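Local coordinates for 3-oxoacyl-[acyl-carrier-protein] synthase (Arabidopsis thaliana, PDB 2IX4) that catalyses the condensation steps of mitochondrial fatty acid synthesis, adding two carbons from malonyl-ACP to a growing acyl chain, at residues 379-384 against 399-404; 312-317 against 346-351; 316-321 against 370-375; 235-240 against 384-389. All coordinates share one frame; numbering follows the deposited sequence.

Contact 1: 379-384 against 399-404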
loop_
_atom_site.group_PDB
_atom_site.type_symbol
_atom_site.label_atom_id
_atom_site.label_comp_id
_atom_site.label_asym_id
_atom_site.label_seq_id
_atom_site.Cartn_x
_atom_site.Cartn_y
_atom_site.Cartn_z
ATOM N N GLY A 379 18.636 25.746 -8.238
ATOM C CA GLY A 379 18.525 26.382 -9.548
ATOM C C GLY A 379 19.326 25.644 -10.607
ATOM O O GLY A 379 19.999 26.263 -11.427
ATOM N N VAL A 380 19.270 24.315 -10.558
ATOM C CA VAL A 380 19.946 23.444 -11.522
ATOM C C VAL A 380 18.981 22.327 -11.893
ATOM O O VAL A 380 18.439 21.654 -11.018
ATOM C CB VAL A 380 21.244 22.800 -10.945
ATOM C CG1 VAL A 380 22.027 22.085 -12.046
ATOM C CG2 VAL A 380 22.131 23.834 -10.277
ATOM N N ALA A 381 18.754 22.142 -13.189
ATOM C CA ALA A 381 17.924 21.043 -13.664
ATOM C C ALA A 381 18.826 19.920 -14.173
ATOM O O ALA A 381 19.725 20.171 -14.980
ATOM C CB ALA A 381 16.976 21.522 -14.754
ATOM N N PRO A 382 18.605 18.682 -13.691
ATOM C CA PRO A 382 19.477 17.561 -14.058
ATOM C C PRO A 382 19.300 17.089 -15.502
ATOM O O PRO A 382 18.235 17.276 -16.098
ATOM C CB PRO A 382 19.065 16.459 -13.077
ATOM C CG PRO A 382 17.664 16.781 -12.715
ATOM C CD PRO A 382 17.538 18.275 -12.759
ATOM N N MET A 383 20.350 16.482 -16.045
ATOM C CA MET A 383 20.354 15.975 -17.416
ATOM C C MET A 383 19.655 14.624 -17.549
ATOM O O MET A 383 19.472 13.911 -16.561
ATOM C CB MET A 383 21.798 15.840 -17.917
ATOM C CG MET A 383 22.608 14.735 -17.241
ATOM S SD MET A 383 24.330 14.692 -17.753
ATOM C CE MET A 383 25.033 15.971 -16.716
ATOM N N THR A 384 19.266 14.289 -18.779
ATOM C CA THR A 384 18.931 12.918 -19.147
ATOM C C THR A 384 20.190 12.317 -19.763
ATOM O O THR A 384 20.772 12.901 -20.677
ATOM C CB THR A 384 17.801 12.846 -20.204
ATOM O OG1 THR A 384 16.737 13.727 -19.843
ATOM C CG2 THR A 384 17.260 11.430 -20.325
ATOM N N MET A 399 12.598 19.219 -26.690
ATOM C CA MET A 399 13.734 18.317 -26.495
ATOM C C MET A 399 14.076 18.185 -25.009
ATOM O O MET A 399 14.151 19.194 -24.305
ATOM C CB MET A 399 14.947 18.861 -27.267
ATOM C CG MET A 399 16.192 17.983 -27.271
ATOM S SD MET A 399 16.005 16.458 -28.221
ATOM C CE MET A 399 15.997 17.056 -29.908
ATOM N N PRO A 400 14.287 16.942 -24.523
ATOM C CA PRO A 400 14.720 16.768 -23.135
ATOM C C PRO A 400 16.147 17.266 -22.921
ATOM O O PRO A 400 16.943 17.268 -23.863
ATOM C CB PRO A 400 14.652 15.253 -22.932
ATOM C CG PRO A 400 14.815 14.678 -24.298
ATOM C CD PRO A 400 14.130 15.648 -25.216
ATOM N N LEU A 401 16.457 17.678 -21.695
ATOM C CA LEU A 401 17.789 18.171 -21.350
ATOM C C LEU A 401 18.816 17.053 -21.428
ATOM O O LEU A 401 18.577 15.953 -20.933
ATOM C CB LEU A 401 17.805 18.779 -19.943
ATOM C CG LEU A 401 16.885 19.955 -19.591
ATOM C CD1 LEU A 401 17.098 20.351 -18.137
ATOM C CD2 LEU A 401 17.092 21.155 -20.506
ATOM N N THR A 402 19.957 17.343 -22.049
ATOM C CA THR A 402 21.040 16.365 -22.186
ATOM C C THR A 402 22.296 16.807 -21.434
ATOM O O THR A 402 23.283 16.072 -21.369
ATOM C CB THR A 402 21.375 16.073 -23.664
ATOM O OG1 THR A 402 21.720 17.292 -24.329
ATOM C CG2 THR A 402 20.181 15.434 -24.376
ATOM N N THR A 403 22.249 18.016 -20.881
ATOM C CA THR A 403 23.277 18.511 -19.970
ATOM C C THR A 403 22.579 19.118 -18.754
ATOM O O THR A 403 21.432 19.559 -18.851
ATOM C CB THR A 403 24.186 19.585 -20.623
ATOM O OG1 THR A 403 23.384 20.660 -21.129
ATOM C CG2 THR A 403 25.018 18.996 -21.763
ATOM N N SER A 404 23.261 19.122 -17.610
ATOM C CA SER A 404 22.751 19.798 -16.418
ATOM C C SER A 404 22.768 21.297 -16.669
ATOM O O SER A 404 23.820 21.861 -16.967
ATOM C CB SER A 404 23.606 19.466 -15.195
ATOM O OG SER A 404 23.483 18.100 -14.847
HETATM O O HOH W 1 22.395 15.877 -14.140
#

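Contact 2: 312-317 against 346-351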
loop_
_atom_site.group_PDB
_atom_site.type_symbol
_atom_site.label_atom_id
_atom_site.label_comp_id
_atom_site.label_asym_id
_atom_site.label_seq_id
_atom_site.Cartn_x
_atom_site.Cartn_y
_atom_site.Cartn_z
ATOM N N ASN A 312 2.276 27.331 -18.477
ATOM C CA ASN A 312 3.426 28.192 -18.784
ATOM C C ASN A 312 4.228 28.660 -17.559
ATOM O O ASN A 312 5.316 29.228 -17.700
ATOM C CB ASN A 312 3.001 29.389 -19.651
ATOM C CG ASN A 312 1.939 30.260 -18.989
ATOM O OD1 ASN A 312 2.047 30.622 -17.815
ATOM N ND2 ASN A 312 0.911 30.618 -19.754
ATOM N N GLN A 313 3.685 28.417 -16.368
ATOM C CA GLN A 313 4.347 28.790 -15.117
ATOM C C GLN A 313 5.188 27.657 -14.526
ATOM O O GLN A 313 5.720 27.786 -13.422
ATOM C CB GLN A 313 3.323 29.293 -14.095
ATOM C CG GLN A 313 2.781 30.687 -14.399
ATOM C CD GLN A 313 1.638 31.084 -13.483
ATOM O OE1 GLN A 313 0.582 30.453 -13.478
ATOM N NE2 GLN A 313 1.844 32.145 -12.709
ATOM N N ILE A 314 5.317 26.558 -15.268
ATOM C CA ILE A 314 6.105 25.409 -14.818
ATOM C C ILE A 314 7.499 25.437 -15.441
ATOM O O ILE A 314 7.653 25.389 -16.661
ATOM C CB ILE A 314 5.385 24.055 -15.097
ATOM C CG1 ILE A 314 3.980 24.037 -14.478
ATOM C CG2 ILE A 314 6.217 22.871 -14.599
ATOM C CD1 ILE A 314 3.917 24.364 -12.983
ATOM N N ASP A 315 8.508 25.521 -14.582
ATOM C CA ASP A 315 9.890 25.672 -15.022
ATOM C C ASP A 315 10.552 24.346 -15.384
ATOM O O ASP A 315 11.251 24.259 -16.396
ATOM C CB ASP A 315 10.715 26.401 -13.955
ATOM C CG ASP A 315 10.321 27.859 -13.806
ATOM O OD1 ASP A 315 9.701 28.424 -14.731
ATOM O OD2 ASP A 315 10.643 28.448 -12.757
ATOM N N TYR A 316 10.331 23.324 -14.557
ATOM C CA TYR A 316 10.990 22.028 -14.735
ATOM C C TYR A 316 10.047 20.842 -14.525
ATOM O O TYR A 316 9.260 20.821 -13.583
ATOM C CB TYR A 316 12.215 21.905 -13.814
ATOM C CG TYR A 316 12.847 20.526 -13.816
ATOM C CD1 TYR A 316 13.414 19.998 -14.980
ATOM C CD2 TYR A 316 12.878 19.749 -12.657
ATOM C CE1 TYR A 316 13.988 18.728 -14.994
ATOM C CE2 TYR A 316 13.454 18.478 -12.657
ATOM C CZ TYR A 316 14.005 17.975 -13.832
ATOM O OH TYR A 316 14.576 16.721 -13.850
ATOM N N VAL A 317 10.133 19.866 -15.423
ATOM C CA VAL A 317 9.399 18.613 -15.282
ATOM C C VAL A 317 10.392 17.451 -15.205
ATOM O O VAL A 317 11.171 17.225 -16.131
ATOM C CB VAL A 317 8.390 18.391 -16.443
ATOM C CG1 VAL A 317 7.797 16.984 -16.397
ATOM C CG2 VAL A 317 7.279 19.436 -16.404
ATOM N N GLY A 346 10.401 25.233 -26.646
ATOM C CA GLY A 346 11.661 24.932 -25.978
ATOM C C GLY A 346 11.833 25.641 -24.647
ATOM O O GLY A 346 12.889 25.539 -24.019
ATOM N N THR A 347 10.793 26.356 -24.218
ATOM C CA THR A 347 10.809 27.086 -22.949
ATOM C C THR A 347 10.811 26.133 -21.751
ATOM O O THR A 347 11.548 26.347 -20.787
ATOM C CB THR A 347 9.620 28.070 -22.837
ATOM O OG1 THR A 347 9.569 28.901 -24.004
ATOM C CG2 THR A 347 9.755 28.953 -21.598
ATOM N N LEU A 348 9.987 25.086 -21.819
ATOM C CA LEU A 348 9.906 24.102 -20.743
ATOM C C LEU A 348 11.152 23.223 -20.691
ATOM O O LEU A 348 11.548 22.628 -21.698
ATOM C CB LEU A 348 8.647 23.228 -20.883
ATOM C CG LEU A 348 8.460 22.067 -19.894
ATOM C CD1 LEU A 348 8.087 22.557 -18.492
ATOM C CD2 LEU A 348 7.422 21.083 -20.406
ATOM N N ALA A 349 11.763 23.156 -19.511
ATOM C CA ALA A 349 12.866 22.238 -19.258
ATOM C C ALA A 349 12.310 20.932 -18.717
ATOM O O ALA A 349 11.512 20.935 -17.781
ATOM C CB ALA A 349 13.855 22.844 -18.270
ATOM N N PHE A 350 12.717 19.819 -19.317
ATOM C CA PHE A 350 12.336 18.508 -18.806
ATOM C C PHE A 350 13.416 17.461 -19.033
ATOM O O PHE A 350 14.164 17.522 -20.008
ATOM C CB PHE A 350 10.978 18.052 -19.364
ATOM C CG PHE A 350 10.982 17.770 -20.834
ATOM C CD1 PHE A 350 11.104 16.467 -21.302
ATOM C CD2 PHE A 350 10.844 18.804 -21.755
ATOM C CE1 PHE A 350 11.100 16.198 -22.665
ATOM C CE2 PHE A 350 10.841 18.546 -23.123
ATOM C CZ PHE A 350 10.970 17.241 -23.577
ATOM N N SER A 351 13.497 16.513 -18.103
ATOM C CA SER A 351 14.457 15.421 -18.183
ATOM C C SER A 351 13.952 14.222 -17.402
ATOM O O SER A 351 13.057 14.351 -16.564
ATOM C CB SER A 351 15.816 15.861 -17.628
ATOM O OG SER A 351 15.721 16.208 -16.257
HETATM O O HOH W 2 11.501 26.327 -18.177
#

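Contact 3: 316-321 against 370-375. With K (potassium ion), chain D.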
loop_
_atom_site.group_PDB
_atom_site.type_symbol
_atom_site.label_atom_id
_atom_site.label_comp_id
_atom_site.label_asym_id
_atom_site.label_seq_id
_atom_site.Cartn_x
_atom_site.Cartn_y
_atom_site.Cartn_z
ATOM N N TYR A 316 10.331 23.324 -14.557
ATOM C CA TYR A 316 10.990 22.028 -14.735
ATOM C C TYR A 316 10.047 20.842 -14.525
ATOM O O TYR A 316 9.260 20.821 -13.583
ATOM C CB TYR A 316 12.215 21.905 -13.814
ATOM C CG TYR A 316 12.847 20.526 -13.816
ATOM C CD1 TYR A 316 13.414 19.998 -14.980
ATOM C CD2 TYR A 316 12.878 19.749 -12.657
ATOM C CE1 TYR A 316 13.988 18.728 -14.994
ATOM C CE2 TYR A 316 13.454 18.478 -12.657
ATOM C CZ TYR A 316 14.005 17.975 -13.832
ATOM O OH TYR A 316 14.576 16.721 -13.850
ATOM N N VAL A 317 10.133 19.866 -15.423
ATOM C CA VAL A 317 9.399 18.613 -15.282
ATOM C C VAL A 317 10.392 17.451 -15.205
ATOM O O VAL A 317 11.171 17.225 -16.131
ATOM C CB VAL A 317 8.390 18.391 -16.443
ATOM C CG1 VAL A 317 7.797 16.984 -16.397
ATOM C CG2 VAL A 317 7.279 19.436 -16.404
ATOM N N ASN A 318 10.382 16.738 -14.083
ATOM C CA ASN A 318 11.115 15.486 -13.981
ATOM C C ASN A 318 10.199 14.363 -14.456
ATOM O O ASN A 318 9.290 13.945 -13.736
ATOM C CB ASN A 318 11.630 15.261 -12.555
ATOM C CG ASN A 318 12.523 14.035 -12.437
ATOM O OD1 ASN A 318 12.034 12.907 -12.360
ATOM N ND2 ASN A 318 13.833 14.250 -12.403
ATOM N N ALA A 319 10.427 13.903 -15.685
ATOM C CA ALA A 319 9.573 12.902 -16.332
ATOM C C ALA A 319 9.709 11.527 -15.688
ATOM O O ALA A 319 10.728 11.227 -15.055
ATOM C CB ALA A 319 9.894 12.821 -17.823
ATOM N N HIS A 320 8.674 10.699 -15.826
ATOM C CA HIS A 320 8.738 9.324 -15.333
ATOM C C HIS A 320 9.653 8.480 -16.208
ATOM O O HIS A 320 10.368 7.610 -15.703
ATOM C CB HIS A 320 7.342 8.688 -15.242
ATOM C CG HIS A 320 7.353 7.288 -14.708
ATOM N ND1 HIS A 320 7.762 6.983 -13.425
ATOM C CD2 HIS A 320 7.022 6.109 -15.287
ATOM C CE1 HIS A 320 7.677 5.679 -13.237
ATOM N NE2 HIS A 320 7.231 5.125 -14.351
ATOM N N ALA A 321 9.620 8.770 -17.510
ATOM C CA ALA A 321 10.343 8.041 -18.561
ATOM C C ALA A 321 11.418 7.079 -18.058
ATOM O O ALA A 321 12.481 7.494 -17.583
ATOM C CB ALA A 321 10.923 9.017 -19.583
ATOM N N ILE A 370 12.521 14.445 -4.624
ATOM C CA ILE A 370 13.692 15.074 -4.012
ATOM C C ILE A 370 14.527 15.816 -5.060
ATOM O O ILE A 370 14.945 16.953 -4.830
ATOM C CB ILE A 370 14.537 14.044 -3.212
ATOM C CG1 ILE A 370 13.745 13.570 -1.985
ATOM C CG2 ILE A 370 15.887 14.636 -2.791
ATOM C CD1 ILE A 370 14.326 12.353 -1.258
ATOM N N PHE A 371 14.740 15.185 -6.217
ATOM C CA PHE A 371 15.446 15.827 -7.329
ATOM C C PHE A 371 14.742 17.113 -7.771
ATOM O O PHE A 371 15.399 18.117 -8.058
ATOM C CB PHE A 371 15.604 14.878 -8.529
ATOM C CG PHE A 371 16.540 13.715 -8.290
ATOM C CD1 PHE A 371 16.475 12.587 -9.107
ATOM C CD2 PHE A 371 17.480 13.741 -7.259
ATOM C CE1 PHE A 371 17.328 11.502 -8.903
ATOM C CE2 PHE A 371 18.334 12.661 -7.047
ATOM C CZ PHE A 371 18.257 11.538 -7.870
ATOM N N SER A 372 13.411 17.070 -7.818
ATOM C CA SER A 372 12.589 18.227 -8.182
ATOM C C SER A 372 12.674 19.355 -7.146
ATOM O O SER A 372 12.767 20.529 -7.508
ATOM C CB SER A 372 11.134 17.800 -8.396
ATOM O OG SER A 372 11.046 16.815 -9.415
ATOM N N ILE A 373 12.646 18.986 -5.866
ATOM C CA ILE A 373 12.819 19.945 -4.764
ATOM C C ILE A 373 14.213 20.571 -4.816
ATOM O O ILE A 373 14.369 21.776 -4.589
ATOM C CB ILE A 373 12.585 19.271 -3.381
ATOM C CG1 ILE A 373 11.128 18.811 -3.246
ATOM C CG2 ILE A 373 12.944 20.220 -2.230
ATOM C CD1 ILE A 373 10.926 17.647 -2.273
ATOM N N LEU A 374 15.219 19.750 -5.119
ATOM C CA LEU A 374 16.607 20.221 -5.214
ATOM C C LEU A 374 16.843 21.124 -6.426
ATOM O O LEU A 374 17.671 22.033 -6.373
ATOM C CB LEU A 374 17.590 19.045 -5.212
ATOM C CG LEU A 374 17.797 18.335 -3.867
ATOM C CD1 LEU A 374 18.577 17.035 -4.051
ATOM C CD2 LEU A 374 18.489 19.247 -2.857
ATOM N N ALA A 375 16.114 20.861 -7.510
ATOM C CA ALA A 375 16.138 21.720 -8.695
ATOM C C ALA A 375 15.701 23.142 -8.344
ATOM O O ALA A 375 16.341 24.116 -8.752
ATOM C CB ALA A 375 15.253 21.139 -9.799
HETATM K K K D . 9.512 11.617 -12.047
#

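Contact 4: 235-240 against 384-389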
loop_
_atom_site.group_PDB
_atom_site.type_symbol
_atom_site.label_atom_id
_atom_site.label_comp_id
_atom_site.label_asym_id
_atom_site.label_seq_id
_atom_site.Cartn_x
_atom_site.Cartn_y
_atom_site.Cartn_z
ATOM N N ALA A 235 22.795 1.378 -20.774
ATOM C CA ALA A 235 21.582 0.554 -20.781
ATOM C C ALA A 235 20.290 1.331 -20.543
ATOM O O ALA A 235 19.244 0.990 -21.102
ATOM C CB ALA A 235 21.710 -0.583 -19.775
ATOM N N SER A 236 20.365 2.360 -19.703
ATOM C CA SER A 236 19.207 3.187 -19.376
ATOM C C SER A 236 19.313 4.501 -20.141
ATOM O O SER A 236 20.208 5.310 -19.889
ATOM C CB SER A 236 19.124 3.426 -17.863
ATOM O OG SER A 236 17.927 4.099 -17.508
ATOM N N ARG A 237 18.402 4.693 -21.090
ATOM C CA ARG A 237 18.472 5.821 -22.015
ATOM C C ARG A 237 17.086 6.405 -22.294
ATOM O O ARG A 237 16.542 6.223 -23.387
ATOM C CB ARG A 237 19.164 5.396 -23.320
ATOM C CG ARG A 237 18.649 4.087 -23.915
ATOM C CD ARG A 237 19.418 3.679 -25.156
ATOM N NE ARG A 237 20.832 3.502 -24.863
ATOM C CZ ARG A 237 21.822 4.134 -25.483
ATOM N NH1 ARG A 237 21.576 4.986 -26.474
ATOM N NH2 ARG A 237 23.069 3.894 -25.116
ATOM N N PRO A 238 16.508 7.117 -21.303
ATOM C CA PRO A 238 15.173 7.681 -21.489
ATOM C C PRO A 238 15.110 8.613 -22.702
ATOM O O PRO A 238 16.025 9.410 -22.914
ATOM C CB PRO A 238 14.942 8.470 -20.197
ATOM C CG PRO A 238 15.855 7.844 -19.193
ATOM C CD PRO A 238 17.066 7.445 -19.978
ATOM N N PHE A 239 14.046 8.479 -23.494
ATOM C CA PHE A 239 13.789 9.307 -24.688
ATOM C C PHE A 239 14.693 9.034 -25.908
ATOM O O PHE A 239 14.530 9.673 -26.953
ATOM C CB PHE A 239 13.805 10.812 -24.353
ATOM C CG PHE A 239 12.816 11.233 -23.289
ATOM C CD1 PHE A 239 13.256 11.892 -22.144
ATOM C CD2 PHE A 239 11.449 11.001 -23.442
ATOM C CE1 PHE A 239 12.356 12.302 -21.161
ATOM C CE2 PHE A 239 10.540 11.407 -22.462
ATOM C CZ PHE A 239 10.996 12.060 -21.321
ATOM N N ASP A 240 15.633 8.096 -25.778
ATOM C CA ASP A 240 16.542 7.735 -26.875
ATOM C C ASP A 240 15.909 6.704 -27.810
ATOM O O ASP A 240 15.157 5.844 -27.369
ATOM C CB ASP A 240 17.866 7.194 -26.324
ATOM C CG ASP A 240 18.909 6.979 -27.409
ATOM O OD1 ASP A 240 19.507 7.976 -27.863
ATOM O OD2 ASP A 240 19.129 5.815 -27.810
ATOM N N THR A 384 19.266 14.289 -18.779
ATOM C CA THR A 384 18.931 12.918 -19.147
ATOM C C THR A 384 20.190 12.317 -19.763
ATOM O O THR A 384 20.772 12.901 -20.677
ATOM C CB THR A 384 17.801 12.846 -20.204
ATOM O OG1 THR A 384 16.737 13.727 -19.843
ATOM C CG2 THR A 384 17.260 11.430 -20.325
ATOM N N LEU A 385 20.611 11.161 -19.262
ATOM C CA LEU A 385 21.774 10.474 -19.812
ATOM C C LEU A 385 21.407 9.663 -21.050
ATOM O O LEU A 385 20.269 9.208 -21.191
ATOM C CB LEU A 385 22.426 9.568 -18.762
ATOM C CG LEU A 385 23.242 10.206 -17.631
ATOM C CD1 LEU A 385 23.688 9.140 -16.643
ATOM C CD2 LEU A 385 24.453 10.960 -18.164
ATOM N N ASN A 386 22.381 9.518 -21.947
ATOM C CA ASN A 386 22.312 8.606 -23.098
ATOM C C ASN A 386 21.305 8.939 -24.206
ATOM O O ASN A 386 20.835 8.045 -24.919
ATOM C CB ASN A 386 22.147 7.150 -22.631
ATOM C CG ASN A 386 23.307 6.671 -21.783
ATOM O OD1 ASN A 386 24.467 6.972 -22.067
ATOM N ND2 ASN A 386 22.999 5.912 -20.737
ATOM N N VAL A 387 20.987 10.223 -24.362
ATOM C CA VAL A 387 20.145 10.664 -25.477
ATOM C C VAL A 387 21.034 11.048 -26.663
ATOM O O VAL A 387 21.330 12.224 -26.889
ATOM C CB VAL A 387 19.200 11.831 -25.094
ATOM C CG1 VAL A 387 18.117 12.012 -26.159
ATOM C CG2 VAL A 387 18.561 11.584 -23.744
ATOM N N LYS A 388 21.466 10.036 -27.406
ATOM C CA LYS A 388 22.336 10.232 -28.564
ATOM C C LYS A 388 21.498 10.493 -29.805
ATOM O O LYS A 388 21.870 11.299 -30.661
ATOM C CB LYS A 388 23.222 9.003 -28.768
ATOM C CG LYS A 388 24.007 8.613 -27.527
ATOM C CD LYS A 388 24.328 7.129 -27.515
ATOM C CE LYS A 388 24.828 6.695 -26.144
ATOM N NZ LYS A 388 25.421 5.333 -26.204
ATOM N N ASN A 389 20.369 9.797 -29.891
ATOM C CA ASN A 389 19.421 9.959 -30.980
ATOM C C ASN A 389 18.015 10.114 -30.413
ATOM O O ASN A 389 17.317 9.121 -30.210
ATOM C CB ASN A 389 19.488 8.769 -31.939
ATOM C CG ASN A 389 20.831 8.650 -32.627
ATOM O OD1 ASN A 389 21.184 9.472 -33.474
ATOM N ND2 ASN A 389 21.589 7.617 -32.269
HETATM O O HOH W 3 20.685 5.724 -30.034
#

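Contact 1: 379-384 against 399-404
L401 O is gripped twice by T384, once by its backbone N and once by its hydroxyl. T384 N lies 2.8 Å from L401 O and approaches from above the carbonyl plane, whereas T384 OG1, donating at 3.1 Å from L401 O, lies in that plane. The hydroxyl can fold back in this way because OG1 is anti to the carbonyl carbon and beside the backbone N (chi1 -46°). Threonine suits the place because its short hydroxyl, on the same residue as the bonding N-H, reaches L401 O and S352 N together. A valine here would probably leave L401 O with a single grip from this residue and S352 N without its mate.

The contact lies just beside a small two-stranded antiparallel sheet, strands 380-381 and 405-406, in which the backbones of A381 and K405 are hydrogen-bonded. As 399-404 runs up to it, S404 CA makes a CA-H...O contact of 3.4 Å with A381 O. A381 CB meets L401 CD1 at 3.6 Å, a small methyl leaving room for the branched leucine tip, and Y316 packs on the same alanine. M383 lies over the 402-404 backbone: its CB is 3.5 Å from T403 C, and the chain bends at chi3 (82°) to bring CE to 3.2 Å from S404 OG. A water links the two residues, accepting from M383 N at 2.9 Å and donating to S404 OG at 2.6 Å; that serine oxygen has a further hydrogen bond with I26 O of helix 18-26.

Contact 2: 312-317 against 346-351
Y316 and V317 pair with A349 and F350 as neighbouring parallel strands, 316-318 and 349-351, in the buried C-terminal half of the large mixed sheet. V317 sits at the centre of the ladder: its N donates to A349 O at 2.9 Å, and its O accepts from S351 N at 3.1 Å. The bond from A349 N to D315 O, at the start of the pairing, is weak. Here the chains begin to part, and a water donates to both D315 O and T347 O, bridging the two backbones.

Y316 and A349 share one face of the sheet. A chi1 of 173° sets the tyrosine CG anti to the backbone N; the ring then runs alongside its small neighbour A349, Y316 CD1 lying 4.4 Å from A349 CB, and its hydroxyl ends at S351. The phenol OH donates to S351 OG at 2.7 Å, the serine oxygen lying at the ring edge and in its plane. Since S351 OG bonds on to P382 O, both hydroxyls are satisfied within a buried region where a lone polar group would be costly.

V317 and F350 occupy the other face, their CB atoms 3.9 Å apart, while the phenyl ring leads away to meet F398. L348 turns CD1 to 3.8 Å from V317 CG2 and 3.4 Å from I314 O. I314, V317 and L348 give helix 325-339 an apolar surface, F339 touching all three. Strand, covering helix and parallel neighbouring strand together form a beta-alpha-beta crossover, a building unit of the thiolase-like fold.

Contact 3: 316-321 against 370-375
N318 and Y316, on a core strand beside the potassium site, face S372 and A375 of helix 364-378. Strand 316-318 and helix segment 370-375 run nearly antiparallel (161°), their axes 9.0 Å apart at the closest. Two small residues carry the closest contacts: A375 CB is 4.0 Å from Y316 CD2, and S372 OG comes within 3.6 Å of N318 CB while taking E368 as its chief polar partner. The helix also touches strand 3-12 through I370, I373 and L374, as expected for the buried helical layer between the two sheet halves of the thiolase fold.

N318 suits its place because its amide has two ends to use. OD1 binds the potassium ion at 2.9 Å, and N318 O binds it at the same distance; A319 O, at a long 3.3 Å, and E368, S414 and N415 complete the site. N318 ND2 donates to Y316 OH at 3.0 Å, and potassium at OD1 and this hydroxyl at ND2 together fix the amide's rotation. An alanine here would probably leave the potassium ion short of a ligand and Y316 OH without this donor. The loop leads on to H320, a predicted active-site residue whose N bonds to E331.

Contact 4: 235-240 against 384-389
R237 CB lies 3.5 Å from N386 CB, and from there the arginine folds over its partner. CG stands between the backbone N and the carbonyl carbon (chi1 48°), and the chain bends at chi3. NE bonds to E234 O, and N386 CB sits under the centre of the guanidinium, 4.1 Å from its plane. R237 NH1 forms a salt bridge of 2.9 Å with D240 OD2; that oxygen lies in the guanidinium plane, while NH1 meets it from well above the carboxylate plane. R237 NH2 ends 3.0 Å from K388 NZ at the guanidinium edge; the extended lysine crosses the arginine at about a right angle, and its salt bridge to E234 is likely to ease the meeting of like charges.

R237 to D240 form a type II beta turn, in which P238 fits the second position and F239 takes the positive phi of the third. The two loops lie beside the predicted active site, the F239 side chain about 8 Å from that of H320. D240 OD1 accepts from N389 N at 2.9 Å, nearly along its C-O axis, and weakly from K388 N. A water joins D240 OD2 to N389 ND2. Asparagine suits position 386, where phi is positive. N386 ND2 donates almost straight (172°) to S236 O at 3.0 Å. T384 CG2 packs 3.8 Å from P238 CB, the two side chains running in opposite senses.

Overall arrangement
Followed from the N terminus, the chain first lays down 235-240, which 384-389 meets after 143 intervening residues, closing contact 4. Within that span, contacts 2 and 3 both start from strand 316-318: contact 2 closes first, at 346-351, by adding a parallel strand, and contact 3 later, at 370-375, by laying helix 364-378 against the sheet. That helix leads through G379 into strand 380-381, where contact 1 opens. Contact 1 closes only at 399-404, beyond 384-389, and therefore crosses contact 4, sharing T384 with it. P382 and L401 join contact 1 to the strands of contact 2, and F239 packs on A319 and A321, linking the loops of contact 4 to the segment that binds potassium.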